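Local structure of putative glutathione S-transferase (Sinorhizobium meliloti, 4MDC) at residues 36-44 with 227-236; 120-128 with 192-203. The protein probably conjugates glutathione to electrophilic substrates as a homodimeric glutathione transferase. All coordinates share one frame; numbering follows the deposited sequence.

Interaction 1: residues 36-44 with 227-236; sequences RFVRLILSE and RPSFRPLLAE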
loop_
_atom_site.group_PDB
_atom_site.type_symbol
_atom_site.label_atom_id
_atom_site.label_comp_id
_atom_site.label_asym_id
_atom_site.label_seq_id
_atom_site.Cartn_x
_atom_site.Cartn_y
_atom_site.Cartn_z
ATOM N N ARG B 36 -1.289 11.691 -9.671
ATOM C CA ARG B 36 -0.647 12.976 -9.620
ATOM C C ARG B 36 0.745 12.899 -9.031
ATOM O O ARG B 36 1.632 13.605 -9.477
ATOM C CB ARG B 36 -1.520 13.992 -8.864
ATOM C CG ARG B 36 -2.760 14.398 -9.635
ATOM C CD ARG B 36 -3.478 15.508 -8.945
ATOM N NE ARG B 36 -4.468 16.101 -9.874
ATOM C CZ ARG B 36 -4.878 17.338 -9.817
ATOM N NH1 ARG B 36 -4.492 18.183 -8.886
ATOM N NH2 ARG B 36 -5.720 17.774 -10.778
ATOM N N PHE B 37 0.913 12.026 -8.063
ATOM C CA PHE B 37 2.208 11.830 -7.438
ATOM C C PHE B 37 3.240 11.351 -8.478
ATOM O O PHE B 37 4.354 11.894 -8.530
ATOM C CB PHE B 37 2.039 10.802 -6.333
ATOM C CG PHE B 37 3.313 10.212 -5.789
ATOM C CD1 PHE B 37 4.213 10.970 -5.022
ATOM C CD2 PHE B 37 3.597 8.902 -6.009
ATOM C CE1 PHE B 37 5.351 10.386 -4.472
ATOM C CE2 PHE B 37 4.734 8.313 -5.444
ATOM C CZ PHE B 37 5.623 9.059 -4.677
ATOM N N VAL B 38 2.870 10.354 -9.251
ATOM C CA VAL B 38 3.731 9.872 -10.323
ATOM C C VAL B 38 4.016 10.915 -11.381
ATOM O O VAL B 38 5.135 11.101 -11.802
ATOM C CB VAL B 38 3.168 8.584 -10.932
ATOM C CG1 VAL B 38 3.975 8.163 -12.143
ATOM C CG2 VAL B 38 3.264 7.483 -9.876
ATOM N N ARG B 39 2.993 11.659 -11.778
ATOM C CA ARG B 39 3.218 12.737 -12.699
ATOM C C ARG B 39 4.253 13.743 -12.200
ATOM O O ARG B 39 5.061 14.265 -12.988
ATOM C CB ARG B 39 1.906 13.447 -13.045
ATOM C CG ARG B 39 1.023 12.629 -13.967
ATOM C CD ARG B 39 -0.396 13.172 -13.980
ATOM N NE ARG B 39 -0.487 14.459 -14.646
ATOM C CZ ARG B 39 -1.600 15.188 -14.684
ATOM N NH1 ARG B 39 -2.690 14.804 -14.007
ATOM N NH2 ARG B 39 -1.601 16.350 -15.353
ATOM N N LEU B 40 4.171 14.090 -10.919
ATOM C CA LEU B 40 5.087 15.022 -10.338
ATOM C C LEU B 40 6.505 14.514 -10.370
ATOM O O LEU B 40 7.438 15.297 -10.683
ATOM C CB LEU B 40 4.684 15.396 -8.908
ATOM C CG LEU B 40 3.426 16.246 -8.727
ATOM C CD1 LEU B 40 3.032 16.308 -7.250
ATOM C CD2 LEU B 40 3.637 17.643 -9.279
ATOM N N ILE B 41 6.690 13.241 -10.060
ATOM C CA ILE B 41 8.019 12.662 -10.178
ATOM C C ILE B 41 8.579 12.735 -11.604
ATOM O O ILE B 41 9.719 13.193 -11.821
ATOM C CB ILE B 41 8.078 11.192 -9.709
ATOM C CG1 ILE B 41 7.609 11.082 -8.255
ATOM C CG2 ILE B 41 9.482 10.693 -9.906
ATOM C CD1 ILE B 41 7.293 9.650 -7.890
ATOM N N LEU B 42 7.745 12.345 -12.558
ATOM C CA LEU B 42 8.123 12.370 -13.974
ATOM C C LEU B 42 8.493 13.796 -14.413
ATOM O O LEU B 42 9.538 13.960 -15.046
ATOM C CB LEU B 42 7.039 11.754 -14.830
ATOM C CG LEU B 42 6.761 10.260 -14.679
ATOM C CD1 LEU B 42 5.421 9.857 -15.286
ATOM C CD2 LEU B 42 7.889 9.469 -15.330
ATOM N N SER B 43 7.700 14.812 -14.041
ATOM C CA SER B 43 8.050 16.207 -14.339
ATOM C C SER B 43 9.324 16.715 -13.663
ATOM O O SER B 43 10.146 17.362 -14.307
ATOM C CB SER B 43 6.907 17.191 -14.006
ATOM O OG SER B 43 5.802 16.817 -14.725
ATOM N N GLU B 44 9.496 16.412 -12.380
ATOM C CA GLU B 44 10.681 16.824 -11.624
ATOM C C GLU B 44 11.942 16.267 -12.278
ATOM O O GLU B 44 12.970 16.919 -12.301
ATOM C CB GLU B 44 10.605 16.336 -10.140
ATOM C CG GLU B 44 9.618 17.094 -9.248
ATOM C CD GLU B 44 10.059 18.504 -8.845
ATOM O OE1 GLU B 44 11.271 18.722 -8.672
ATOM O OE2 GLU B 44 9.186 19.432 -8.678
ATOM N N ARG B 227 5.902 25.127 -7.772
ATOM C CA ARG B 227 6.986 24.514 -8.535
ATOM C C ARG B 227 6.557 24.312 -9.988
ATOM O O ARG B 227 5.393 24.053 -10.249
ATOM C CB ARG B 227 7.381 23.171 -7.910
ATOM C CG ARG B 227 8.015 23.344 -6.554
ATOM C CD ARG B 227 8.383 22.004 -5.914
ATOM N NE ARG B 227 9.542 21.349 -6.510
ATOM C CZ ARG B 227 10.801 21.572 -6.169
ATOM N NH1 ARG B 227 11.118 22.466 -5.237
ATOM N NH2 ARG B 227 11.767 20.924 -6.782
ATOM N N PRO B 228 7.509 24.341 -10.926
ATOM C CA PRO B 228 7.143 24.093 -12.332
ATOM C C PRO B 228 6.413 22.777 -12.572
ATOM O O PRO B 228 5.563 22.662 -13.438
ATOM C CB PRO B 228 8.513 24.076 -13.044
ATOM C CG PRO B 228 9.327 25.059 -12.235
ATOM C CD PRO B 228 8.906 24.771 -10.801
ATOM N N SER B 229 6.804 21.740 -11.827
ATOM C CA SER B 229 6.197 20.399 -11.969
ATOM C C SER B 229 4.685 20.424 -11.698
ATOM O O SER B 229 3.956 19.548 -12.172
ATOM C CB SER B 229 6.899 19.385 -11.007
ATOM O OG SER B 229 6.796 19.856 -9.657
ATOM N N PHE B 230 4.218 21.426 -10.924
ATOM C CA PHE B 230 2.816 21.532 -10.568
ATOM C C PHE B 230 1.989 22.190 -11.650
ATOM O O PHE B 230 0.773 22.085 -11.610
ATOM C CB PHE B 230 2.629 22.327 -9.255
ATOM C CG PHE B 230 1.871 21.524 -8.187
ATOM C CD1 PHE B 230 2.553 20.623 -7.411
ATOM C CD2 PHE B 230 0.521 21.693 -7.972
ATOM C CE1 PHE B 230 1.897 19.863 -6.434
ATOM C CE2 PHE B 230 -0.169 20.958 -6.990
ATOM C CZ PHE B 230 0.537 20.014 -6.228
ATOM N N ARG B 231 2.648 22.823 -12.606
ATOM C CA ARG B 231 1.903 23.644 -13.592
ATOM C C ARG B 231 0.846 22.821 -14.359
ATOM O O ARG B 231 -0.292 23.266 -14.484
ATOM C CB ARG B 231 2.842 24.335 -14.548
ATOM C CG ARG B 231 3.507 25.549 -13.936
ATOM C CD ARG B 231 4.556 26.187 -14.836
ATOM N NE ARG B 231 5.283 27.148 -14.009
ATOM C CZ ARG B 231 6.542 27.530 -14.204
ATOM N NH1 ARG B 231 7.253 27.030 -15.207
ATOM N NH2 ARG B 231 7.098 28.404 -13.366
ATOM N N PRO B 232 1.195 21.634 -14.869
ATOM C CA PRO B 232 0.146 20.824 -15.509
ATOM C C PRO B 232 -1.029 20.425 -14.593
ATOM O O PRO B 232 -2.167 20.330 -15.048
ATOM C CB PRO B 232 0.876 19.606 -16.042
ATOM C CG PRO B 232 2.355 19.946 -15.962
ATOM C CD PRO B 232 2.493 20.919 -14.830
ATOM N N LEU B 233 -0.773 20.213 -13.300
ATOM C CA LEU B 233 -1.839 19.921 -12.372
ATOM C C LEU B 233 -2.790 21.116 -12.190
ATOM O O LEU B 233 -3.996 20.928 -12.082
ATOM C CB LEU B 233 -1.304 19.480 -11.007
ATOM C CG LEU B 233 -0.362 18.289 -10.991
ATOM C CD1 LEU B 233 -0.036 17.863 -9.551
ATOM C CD2 LEU B 233 -0.955 17.122 -11.767
ATOM N N LEU B 234 -2.225 22.323 -12.100
ATOM C CA LEU B 234 -3.058 23.508 -11.866
ATOM C C LEU B 234 -3.832 23.903 -13.135
ATOM O O LEU B 234 -4.872 24.537 -13.005
ATOM C CB LEU B 234 -2.223 24.670 -11.393
ATOM C CG LEU B 234 -1.463 24.445 -10.056
ATOM C CD1 LEU B 234 -0.775 25.738 -9.703
ATOM C CD2 LEU B 234 -2.357 24.000 -8.933
ATOM N N ALA B 235 -3.325 23.491 -14.297
ATOM C CA ALA B 235 -3.975 23.818 -15.597
ATOM C C ALA B 235 -5.076 22.820 -15.924
ATOM O O ALA B 235 -6.004 23.125 -16.626
ATOM C CB ALA B 235 -2.948 23.847 -16.721
ATOM N N GLU B 236 -4.974 21.646 -15.299
ATOM C CA GLU B 236 -5.827 20.492 -15.562
ATOM C C GLU B 236 -7.270 20.763 -15.138
ATOM O O GLU B 236 -7.510 21.377 -14.105
ATOM C CB GLU B 236 -5.356 19.336 -14.661
ATOM C CG GLU B 236 -5.934 18.037 -15.035
ATOM C CD GLU B 236 -5.041 16.921 -14.632
ATOM O OE1 GLU B 236 -4.962 16.623 -13.407
ATOM O OE2 GLU B 236 -4.460 16.388 -15.588
HETATM O O HOH W 1 3.244 17.145 -13.537
HETATM O O HOH W 2 9.455 21.483 -10.414
#

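Interaction 2: residues 120-128 with 192-203; sequences LTEWFLQKM and GDLAAAAAISVL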
loop_
_atom_site.group_PDB
_atom_site.type_symbol
_atom_site.label_atom_id
_atom_site.label_comp_id
_atom_site.label_asym_id
_atom_site.label_seq_id
_atom_site.Cartn_x
_atom_site.Cartn_y
_atom_site.Cartn_z
ATOM N N LEU B 120 5.869 8.486 4.876
ATOM C CA LEU B 120 4.999 9.661 4.514
ATOM C C LEU B 120 4.271 9.501 3.180
ATOM O O LEU B 120 3.098 9.899 3.045
ATOM C CB LEU B 120 5.836 10.938 4.440
ATOM C CG LEU B 120 6.343 11.352 5.810
ATOM C CD1 LEU B 120 7.505 12.315 5.592
ATOM C CD2 LEU B 120 5.282 11.961 6.637
ATOM N N THR B 121 4.926 8.888 2.191
ATOM C CA THR B 121 4.246 8.552 0.932
ATOM C C THR B 121 3.031 7.640 1.192
ATOM O O THR B 121 1.938 7.901 0.688
ATOM C CB THR B 121 5.233 7.881 -0.063
ATOM O OG1 THR B 121 6.356 8.746 -0.252
ATOM C CG2 THR B 121 4.610 7.590 -1.348
ATOM N N GLU B 122 3.211 6.629 2.057
ATOM C CA GLU B 122 2.125 5.717 2.409
ATOM C C GLU B 122 1.039 6.406 3.224
ATOM O O GLU B 122 -0.163 6.125 3.015
ATOM C CB GLU B 122 2.678 4.484 3.147
ATOM C CG GLU B 122 3.463 3.585 2.167
ATOM C CD GLU B 122 4.053 2.289 2.808
ATOM O OE1 GLU B 122 3.771 2.023 4.014
ATOM O OE2 GLU B 122 4.640 1.487 2.017
ATOM N N TRP B 123 1.425 7.341 4.084
ATOM C CA TRP B 123 0.462 8.077 4.890
ATOM C C TRP B 123 -0.533 8.776 3.946
ATOM O O TRP B 123 -1.751 8.639 4.080
ATOM C CB TRP B 123 1.145 9.103 5.810
ATOM C CG TRP B 123 0.148 9.803 6.687
ATOM C CD1 TRP B 123 -0.642 10.876 6.319
ATOM C CD2 TRP B 123 -0.289 9.446 8.008
ATOM N NE1 TRP B 123 -1.464 11.211 7.331
ATOM C CE2 TRP B 123 -1.239 10.397 8.408
ATOM C CE3 TRP B 123 0.140 8.486 8.951
ATOM C CZ2 TRP B 123 -1.904 10.359 9.652
ATOM C CZ3 TRP B 123 -0.510 8.474 10.199
ATOM C CH2 TRP B 123 -1.517 9.394 10.535
ATOM N N PHE B 124 0.015 9.541 3.048
ATOM C CA PHE B 124 -0.846 10.372 2.160
ATOM C C PHE B 124 -1.520 9.564 1.061
ATOM O O PHE B 124 -2.698 9.849 0.716
ATOM C CB PHE B 124 -0.084 11.596 1.693
ATOM C CG PHE B 124 0.167 12.564 2.778
ATOM C CD1 PHE B 124 -0.853 13.420 3.228
ATOM C CD2 PHE B 124 1.366 12.538 3.466
ATOM C CE1 PHE B 124 -0.641 14.223 4.336
ATOM C CE2 PHE B 124 1.593 13.385 4.510
ATOM C CZ PHE B 124 0.614 14.233 4.954
ATOM N N LEU B 125 -0.861 8.556 0.511
ATOM C CA LEU B 125 -1.446 7.814 -0.608
ATOM C C LEU B 125 -2.190 6.529 -0.263
ATOM O O LEU B 125 -2.970 6.012 -1.103
ATOM C CB LEU B 125 -0.367 7.488 -1.645
ATOM C CG LEU B 125 0.274 8.747 -2.250
ATOM C CD1 LEU B 125 1.304 8.330 -3.245
ATOM C CD2 LEU B 125 -0.702 9.760 -2.877
ATOM N N GLN B 126 -2.062 6.084 0.984
ATOM C CA GLN B 126 -2.837 4.976 1.455
ATOM C C GLN B 126 -3.758 5.352 2.610
ATOM O O GLN B 126 -4.946 5.054 2.535
ATOM C CB GLN B 126 -1.908 3.805 1.892
ATOM C CG GLN B 126 -1.054 3.345 0.747
ATOM C CD GLN B 126 -0.098 2.195 1.151
ATOM O OE1 GLN B 126 -0.153 1.632 2.254
ATOM N NE2 GLN B 126 0.769 1.857 0.228
ATOM N N LYS B 127 -3.209 5.854 3.727
ATOM C CA LYS B 127 -4.067 6.163 4.875
ATOM C C LYS B 127 -5.075 7.285 4.561
ATOM O O LYS B 127 -6.281 7.095 4.697
ATOM C CB LYS B 127 -3.271 6.487 6.113
ATOM C CG LYS B 127 -4.173 6.645 7.339
ATOM C CD LYS B 127 -3.410 6.809 8.627
ATOM C CE LYS B 127 -4.236 7.262 9.782
ATOM N NZ LYS B 127 -5.493 6.520 9.985
HETATM N N MSE B 128 -4.591 8.468 4.188
HETATM C CA MSE B 128 -5.478 9.585 3.850
HETATM C C MSE B 128 -6.378 9.201 2.688
HETATM O O MSE B 128 -7.543 9.642 2.591
HETATM C CB MSE B 128 -4.730 10.871 3.513
HETATM C CG MSE B 128 -5.685 12.089 3.525
HETATM SE SE MSE B 128 -4.667 13.719 3.081
HETATM C CE MSE B 128 -6.205 14.939 3.246
ATOM N N GLY B 192 7.857 12.256 -0.170
ATOM C CA GLY B 192 6.886 12.567 0.889
ATOM C C GLY B 192 6.108 13.861 0.614
ATOM O O GLY B 192 4.888 13.913 0.753
ATOM N N ASP B 193 6.829 14.918 0.271
ATOM C CA ASP B 193 6.227 16.234 -0.113
ATOM C C ASP B 193 5.350 16.094 -1.343
ATOM O O ASP B 193 4.197 16.620 -1.415
ATOM C CB ASP B 193 7.314 17.277 -0.380
ATOM C CG ASP B 193 8.197 17.514 0.794
ATOM O OD1 ASP B 193 7.820 18.284 1.708
ATOM O OD2 ASP B 193 9.292 16.856 0.804
ATOM N N LEU B 194 5.834 15.371 -2.354
ATOM C CA LEU B 194 5.086 15.187 -3.596
ATOM C C LEU B 194 3.817 14.410 -3.368
ATOM O O LEU B 194 2.745 14.678 -3.939
ATOM C CB LEU B 194 5.906 14.576 -4.718
ATOM C CG LEU B 194 7.195 15.272 -5.110
ATOM C CD1 LEU B 194 7.839 14.603 -6.298
ATOM C CD2 LEU B 194 6.985 16.737 -5.377
ATOM N N ALA B 195 3.861 13.377 -2.561
ATOM C CA ALA B 195 2.655 12.591 -2.271
ATOM C C ALA B 195 1.588 13.395 -1.518
ATOM O O ALA B 195 0.406 13.300 -1.849
ATOM C CB ALA B 195 3.052 11.386 -1.422
ATOM N N ALA B 196 2.018 14.156 -0.521
ATOM C CA ALA B 196 1.087 14.982 0.230
ATOM C C ALA B 196 0.471 16.025 -0.703
ATOM O O ALA B 196 -0.716 16.230 -0.715
ATOM C CB ALA B 196 1.793 15.677 1.379
ATOM N N ALA B 197 1.315 16.640 -1.494
ATOM C CA ALA B 197 0.843 17.716 -2.363
ATOM C C ALA B 197 -0.136 17.180 -3.371
ATOM O O ALA B 197 -1.077 17.850 -3.763
ATOM C CB ALA B 197 1.995 18.399 -3.044
ATOM N N ALA B 198 0.145 15.986 -3.851
ATOM C CA ALA B 198 -0.759 15.372 -4.797
ATOM C C ALA B 198 -2.156 15.134 -4.198
ATOM O O ALA B 198 -3.133 15.448 -4.800
ATOM C CB ALA B 198 -0.181 14.078 -5.300
ATOM N N ALA B 199 -2.201 14.593 -2.984
ATOM C CA ALA B 199 -3.447 14.316 -2.264
ATOM C C ALA B 199 -4.174 15.629 -1.920
ATOM O O ALA B 199 -5.367 15.770 -2.244
ATOM C CB ALA B 199 -3.192 13.530 -1.005
ATOM N N ILE B 200 -3.409 16.612 -1.427
ATOM C CA ILE B 200 -4.020 17.903 -1.122
ATOM C C ILE B 200 -4.580 18.578 -2.374
ATOM O O ILE B 200 -5.647 19.216 -2.279
ATOM C CB ILE B 200 -2.984 18.876 -0.490
ATOM C CG1 ILE B 200 -2.656 18.419 0.916
ATOM C CG2 ILE B 200 -3.443 20.312 -0.503
ATOM C CD1 ILE B 200 -3.768 18.155 1.817
ATOM N N SER B 201 -3.892 18.458 -3.500
ATOM C CA SER B 201 -4.332 19.144 -4.732
ATOM C C SER B 201 -5.673 18.636 -5.206
ATOM O O SER B 201 -6.518 19.413 -5.765
ATOM C CB SER B 201 -3.285 19.055 -5.847
ATOM O OG SER B 201 -3.218 17.767 -6.441
ATOM N N VAL B 202 -5.951 17.352 -4.981
ATOM C CA VAL B 202 -7.260 16.767 -5.368
ATOM C C VAL B 202 -8.386 17.341 -4.476
ATOM O O VAL B 202 -9.461 17.759 -4.967
ATOM C CB VAL B 202 -7.206 15.236 -5.307
ATOM C CG1 VAL B 202 -8.562 14.585 -5.436
ATOM C CG2 VAL B 202 -6.267 14.692 -6.392
ATOM N N LEU B 203 -8.151 17.279 -3.162
ATOM C CA LEU B 203 -9.091 17.812 -2.212
ATOM C C LEU B 203 -9.310 19.305 -2.454
ATOM O O LEU B 203 -10.442 19.781 -2.323
ATOM C CB LEU B 203 -8.658 17.526 -0.785
ATOM C CG LEU B 203 -8.681 16.012 -0.512
ATOM C CD1 LEU B 203 -8.012 15.695 0.826
ATOM C CD2 LEU B 203 -10.083 15.479 -0.518
#

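Interaction 1: residues 36-44 with 227-236
Arg227 and Glu44 open one end of a domain interface of the glutathione S-transferase fold, where helix 33-44 of the thioredoxin-like N-terminal domain lies against the segment 227-236 of the all-helical C-terminal domain. Arg227 grips the carboxylate side-on: its NE donates to Glu44 OE2 at 2.9 Å, nearly straight at 175°, while NH2 serves OE1. The bend of Glu44 at chi2 (-73°) turns its carboxylate toward this partner. Two residues on, Ser229 OG donates to the same Glu44 OE2 over 2.6 Å, from the anti side, and a water links that oxygen to Ser229 N. A second water joins Ser229 O to Ser43 OG, where the two serines pack with CB atoms 3.7 Å apart. Phe230 then offers its CD1 to Leu40 CD2, also at 3.7 Å. Leu233 divides its branches: CD1 meets Leu40, whereas CD2 sits over the centre of the Arg39 guanidinium, 3.6 Å from Arg39 CZ. At the far end Glu236, its chain extended, receives two arginines. Arg36 is mainly held by Ser201 and Tyr247 through NH1, and adds a weak bond from NH2 to OE1. Arg39 takes the carboxylate end-on, NH1 reaching Glu236 OE1 at 3.0 Å in the guanidinium plane and NH2 meeting OE2 from above the carboxylate plane.

Interaction 2: residues 120-128 with 192-203
Two near-parallel helices form the heart of the all-helical C-terminal domain of the glutathione S-transferase fold: the long helix 111-145 and the central helix 191-205, whose segments here run 18° apart with axes only 8.1 Å from each other. Such closeness depends on small residues, and 192-203 presents Gly192, Ala195, Ala196 and Ala199 to its neighbour. At the start, Leu120 CB rests 4.0 Å from Gly192 CA, and Thr121, whose hydroxyl is bound to Ile117 O of its own helix, lays its backbone CA against Ala195 CB. That methyl group is shared with Leu125, whose CG lies 3.9 Å from Ala195 CB.

Phe124 supplies the aromatic ring that faces the partner helix. With CG beside the backbone N (chi1 -69°), its ring lies alongside the alanine helix and presents a face to it. Ala196 CB stands 3.7 Å from the centroid of the Phe124 ring and just 7° off the ring normal, a CH-pi contact, while Trp123 CD1 covers the opposite face. The ring is thus sandwiched between its own helix and the partner. Phe124 itself lies within the wider pi-type turn at 123-127, where Glu122 O accepts from both Gln126 N and Lys127 N. Selenomethionine Met128 follows, extended beyond CG, and passes its SE 4.3 Å from Ala199 CB, with CE directed toward Ile200 CD1.

The outer side of helix 111-145 meets the second subunit, where Trp123 packs on Ala69 of that chain. Between the two segments themselves the contact is apolar: methyl groups, an aromatic face and a selenoether meet in a buried setting, so cohesion here comes from close van der Waals fit and desolvation rather than from polar pairing.

Interactions 1 and 2 have centres 14 Å apart and illustrate how a two-domain fold can be tied together in layers. Along the chain, 36-44 comes first, both segments of 120-128 with 192-203 follow, and 227-236 closes the series. Interaction 2 lies wholly in the helical domain; interaction 1 joins that domain to helix 33-44 of the N-terminal domain. They meet directly: Arg36 NH1 lies 2.8 Å from Ser201 OG, a probable hydrogen bond, and Phe37 packs against both Ala195 and Leu125. Helix 33-44 therefore touches both partners of the inner helix pair as well as 227-236, making the domain interface continuous with the helical core.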